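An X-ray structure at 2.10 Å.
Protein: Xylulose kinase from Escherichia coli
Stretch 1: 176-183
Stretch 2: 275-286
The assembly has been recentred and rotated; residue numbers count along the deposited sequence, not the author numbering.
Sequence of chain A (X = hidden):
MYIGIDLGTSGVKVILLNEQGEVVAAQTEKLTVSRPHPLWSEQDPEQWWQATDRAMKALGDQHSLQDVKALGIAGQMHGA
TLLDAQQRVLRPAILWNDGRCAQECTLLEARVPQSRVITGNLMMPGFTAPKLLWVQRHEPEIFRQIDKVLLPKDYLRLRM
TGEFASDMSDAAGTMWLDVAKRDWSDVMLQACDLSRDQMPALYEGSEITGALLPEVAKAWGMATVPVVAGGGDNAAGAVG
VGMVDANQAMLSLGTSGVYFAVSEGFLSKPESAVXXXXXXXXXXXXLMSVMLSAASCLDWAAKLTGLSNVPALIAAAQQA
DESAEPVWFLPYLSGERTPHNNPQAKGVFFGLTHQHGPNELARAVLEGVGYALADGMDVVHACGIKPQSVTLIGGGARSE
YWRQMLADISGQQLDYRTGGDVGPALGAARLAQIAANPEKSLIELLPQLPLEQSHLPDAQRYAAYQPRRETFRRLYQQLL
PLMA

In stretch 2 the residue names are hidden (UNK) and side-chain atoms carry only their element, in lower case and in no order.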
# COMPACT_ATOMS: atom_id res chain seq x y z
N TRP A 176 -15.95 35.32 14.60
CA TRP A 176 -16.25 36.71 14.87
C TRP A 176 -16.32 36.95 16.37
O TRP A 176 -16.39 38.08 16.82
CB TRP A 176 -17.57 37.15 14.22
CG TRP A 176 -17.60 37.12 12.72
CD1 TRP A 176 -16.69 37.65 11.87
CD2 TRP A 176 -18.60 36.51 11.89
NE1 TRP A 176 -17.06 37.43 10.57
CE2 TRP A 176 -18.24 36.73 10.56
CE3 TRP A 176 -19.77 35.79 12.15
CZ2 TRP A 176 -19.00 36.27 9.49
CZ3 TRP A 176 -20.51 35.34 11.10
CH2 TRP A 176 -20.12 35.58 9.78
N LEU A 177 -16.33 35.86 17.14
CA LEU A 177 -16.42 35.94 18.59
C LEU A 177 -15.08 36.12 19.30
O LEU A 177 -14.11 35.44 19.02
CB LEU A 177 -17.17 34.76 19.17
CG LEU A 177 -17.59 34.97 20.64
CD1 LEU A 177 -18.85 35.78 20.74
CD2 LEU A 177 -17.72 33.65 21.35
N ASP A 178 -15.06 37.04 20.24
CA ASP A 178 -13.99 37.09 21.21
C ASP A 178 -14.21 36.07 22.31
O ASP A 178 -15.02 36.27 23.20
CB ASP A 178 -13.89 38.49 21.81
CG ASP A 178 -12.66 38.66 22.67
OD1 ASP A 178 -12.43 37.84 23.56
OD2 ASP A 178 -11.86 39.59 22.51
N VAL A 179 -13.48 34.97 22.25
CA VAL A 179 -13.81 33.79 23.01
C VAL A 179 -13.56 33.98 24.50
O VAL A 179 -14.29 33.46 25.33
CB VAL A 179 -13.08 32.56 22.49
CG1 VAL A 179 -13.28 31.39 23.41
CG2 VAL A 179 -13.53 32.22 21.10
N ALA A 180 -12.52 34.74 24.83
CA ALA A 180 -12.26 35.17 26.21
C ALA A 180 -13.41 35.96 26.80
O ALA A 180 -13.76 35.77 27.92
CB ALA A 180 -10.98 35.98 26.27
N LYS A 181 -13.98 36.85 26.00
CA LYS A 181 -14.93 37.85 26.52
C LYS A 181 -16.38 37.43 26.34
O LYS A 181 -17.28 38.10 26.81
CB LYS A 181 -14.68 39.22 25.88
CG LYS A 181 -13.31 39.79 26.17
CD LYS A 181 -13.31 41.30 26.07
CE LYS A 181 -11.90 41.86 25.94
NZ LYS A 181 -11.89 43.12 25.19
N ARG A 182 -16.59 36.31 25.66
CA ARG A 182 -17.93 35.81 25.41
C ARG A 182 -18.81 36.86 24.75
O ARG A 182 -19.97 37.02 25.07
CB ARG A 182 -18.56 35.28 26.67
CG ARG A 182 -17.66 34.32 27.46
CD ARG A 182 -18.26 33.74 28.71
NE ARG A 182 -19.11 32.58 28.45
CZ ARG A 182 -18.67 31.36 28.22
NH1 ARG A 182 -17.37 31.08 28.21
NH2 ARG A 182 -19.54 30.40 27.99
N ASP A 183 -18.22 37.58 23.80
CA ASP A 183 -18.90 38.66 23.09
C ASP A 183 -18.25 38.85 21.72
O ASP A 183 -17.10 38.51 21.52
CB ASP A 183 -18.84 39.95 23.92
CG ASP A 183 -19.60 41.09 23.29
OD1 ASP A 183 -20.56 40.84 22.54
OD2 ASP A 183 -19.29 42.27 23.48
N UNK A 275 -8.50 23.21 18.70
CA UNK A 275 -9.43 24.31 18.71
C UNK A 275 -9.93 24.68 20.09
O UNK A 275 -10.10 23.84 20.94
c UNK A 275 -10.12 24.04 16.33
c UNK A 275 -9.85 23.26 14.30
c UNK A 275 -10.56 24.06 17.75
n UNK A 275 -10.39 23.00 15.48
c UNK A 275 -9.37 24.92 15.63
n UNK A 275 -9.22 24.41 14.37
N UNK A 276 -10.11 25.98 20.28
CA UNK A 276 -10.55 26.51 21.55
C UNK A 276 -11.81 27.35 21.37
O UNK A 276 -11.83 28.32 20.62
c UNK A 276 -9.44 27.33 22.20
o UNK A 276 -9.85 27.88 23.43
N UNK A 277 -12.87 26.94 22.04
CA UNK A 277 -14.15 27.61 21.97
C UNK A 277 -14.77 27.82 23.34
O UNK A 277 -14.34 27.23 24.32
c UNK A 277 -13.95 27.41 17.62
c UNK A 277 -14.67 26.57 19.72
c UNK A 277 -14.35 27.62 18.90
c UNK A 277 -14.19 25.07 17.95
c UNK A 277 -15.13 26.81 21.12
c UNK A 277 -14.60 25.30 19.22
c UNK A 277 -13.87 26.13 17.13
N UNK A 278 -15.80 28.64 23.39
CA UNK A 278 -16.69 28.66 24.53
C UNK A 278 -17.45 27.34 24.64
O UNK A 278 -17.74 26.71 23.64
c UNK A 278 -17.65 29.85 24.46
s UNK A 278 -16.89 31.48 24.43
N UNK A 279 -17.73 26.93 25.86
CA UNK A 279 -18.64 25.82 26.12
C UNK A 279 -20.09 26.31 26.17
O UNK A 279 -20.34 27.48 26.36
n UNK A 279 -19.26 21.67 28.15
c UNK A 279 -19.86 21.89 27.00
c UNK A 279 -18.76 23.72 27.56
c UNK A 279 -18.56 22.79 28.52
c UNK A 279 -18.25 25.12 27.42
n UNK A 279 -19.57 23.12 26.62
N UNK A 280 -21.03 25.39 26.02
CA UNK A 280 -22.45 25.73 26.01
C UNK A 280 -23.02 25.97 27.41
O UNK A 280 -24.22 25.98 27.61
c UNK A 280 -23.24 24.66 25.29
N UNK A 281 -22.11 26.13 28.37
CA UNK A 281 -22.52 26.53 29.70
C UNK A 281 -21.82 27.79 30.14
O UNK A 281 -20.78 28.14 29.62
c UNK A 281 -23.07 24.11 30.50
c UNK A 281 -22.28 25.40 30.70
c UNK A 281 -22.38 22.95 31.15
c UNK A 281 -24.51 24.25 30.98
N UNK A 282 -22.41 28.46 31.12
CA UNK A 282 -21.88 29.74 31.58
C UNK A 282 -20.53 29.56 32.24
O UNK A 282 -20.31 28.61 32.96
c UNK A 282 -23.73 28.18 31.69
c UNK A 282 -24.17 29.50 32.13
c UNK A 282 -22.93 30.18 32.59
N UNK A 283 -19.62 30.48 31.94
CA UNK A 283 -18.27 30.47 32.46
C UNK A 283 -17.55 29.14 32.21
O UNK A 283 -16.75 28.70 33.02
c UNK A 283 -18.54 32.29 34.21
n UNK A 283 -17.83 33.90 32.57
c UNK A 283 -17.50 33.22 33.65
c UNK A 283 -18.25 30.84 33.93
o UNK A 283 -16.41 33.34 34.20
N UNK A 284 -17.85 28.51 31.09
CA UNK A 284 -17.16 27.30 30.69
C UNK A 284 -16.57 27.41 29.30
O UNK A 284 -17.17 28.00 28.41
n UNK A 284 -17.24 26.71 36.22
n UNK A 284 -16.95 26.10 34.05
c UNK A 284 -18.34 25.57 32.15
c UNK A 284 -18.08 26.10 30.77
n UNK A 284 -18.01 24.70 35.49
c UNK A 284 -17.10 25.22 32.92
c UNK A 284 -17.40 25.84 35.26
N UNK A 285 -15.41 26.79 29.13
CA UNK A 285 -14.64 26.83 27.90
C UNK A 285 -14.09 25.43 27.62
O UNK A 285 -14.00 24.62 28.52
c UNK A 285 -13.77 29.88 26.72
c UNK A 285 -13.46 27.78 28.07
c UNK A 285 -14.17 30.09 30.28
c UNK A 285 -14.55 32.53 28.98
c UNK A 285 -14.47 31.21 30.98
c UNK A 285 -14.66 32.43 30.33
c UNK A 285 -14.25 31.39 28.28
n UNK A 285 -14.07 31.20 26.94
c UNK A 285 -14.05 30.16 28.90
c UNK A 285 -13.76 29.21 27.89
N UNK A 286 -13.71 25.17 26.39
CA UNK A 286 -13.22 23.85 26.00
C UNK A 286 -12.23 23.84 24.84
O UNK A 286 -12.20 24.75 24.02
n UNK A 286 -16.05 23.70 24.04
c UNK A 286 -14.93 22.96 24.34
c UNK A 286 -16.32 23.58 22.76
n UNK A 286 -15.42 22.79 22.22
c UNK A 286 -14.36 22.88 25.72
c UNK A 286 -14.54 22.38 23.18

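Position 275 carries one carbon and then a five-membered ring of three carbons and two nitrogens, an imidazole, out of reach of stretch 1: His275. Position 276 has one carbon and one oxygen, the hydroxymethyl of Ser276; Ser276 O lies 4.3 Å from Val179 CG2, and the hydroxyl suits its buried place because it is bonded elsewhere in the structure.

At 277 a carbon bears a ring of six carbons with no polar atom, which is Phe277, a type suited to burial. Its CA-to-CB bond points away from stretch 1, and the closest contact is made by the backbone, with Phe277 C 3.9 Å from Val179 CG1. Position 278 has one carbon and one sulfur, hence Cys278. Its CA-to-CB bond points toward stretch 1, and Cys278 SG sits 3.9 Å from Leu177 CD2 and 3.8 Å from Val179 CG1. A small, weakly polar thiol suits a buried place between apolar side chains and polar atoms: Cys278 SG also lies 3.4 Å from Val179 O and 3.8 Å from Arg182 NH1.

Position 279 repeats the two-nitrogen ring: His279, whose side-chain end leads away and finds a hydrogen bond elsewhere in the structure. A lone carbon at 280 identifies Ala280, a small methyl, buried and without contact. Four carbons forked at the second make 281 Leu281, apolar and buried, which opens a type II turn; its CA-to-CB bond points away. At 282 three carbons close onto the backbone N, giving Pro282; its restricted phi, here -66°, suits the second place of the turn.

Position 283 shows three carbons, the third carrying one oxygen and one nitrogen: Gln283. Its flexible, exposed amide comes nearer, Gln283 NE2 lying 3.9 Å from Arg182 CD. At 284 three carbons lead to a nitrogen and a carbon with two more nitrogens, a chain ending in a guanidinium: Arg284, whose CA-to-CB bond points away. Its partial exposure suits a charge, and Arg284 NE donates to Gln283 O at 2.8 Å.

At 285 one carbon leads to fused five- and six-membered rings of eight carbons and one nitrogen: Trp285. It combines a broad face with an N-H at the edge, and Trp285 NE1 donates to Val179 O at 2.8 Å and 165°. Position 286, another two-nitrogen ring, is His286, beyond reach; its backbone pairs with Phe277.

The contact centres on Arg182. Arg182 NH1 donates to Arg284 O at 3.1 Å, while Arg182 NH2 makes weak bonds to His279 O and Arg284 O, both at 3.4 Å. Cys278 SG covers one guanidinium face. Arg182 CZ lies 4.5 Å from the centroid of the Trp285 six-membered ring, so the indole receives the charge on its face while its edge holds Val179.

Stretch 2 (275-286) HSFCHALPQRWH
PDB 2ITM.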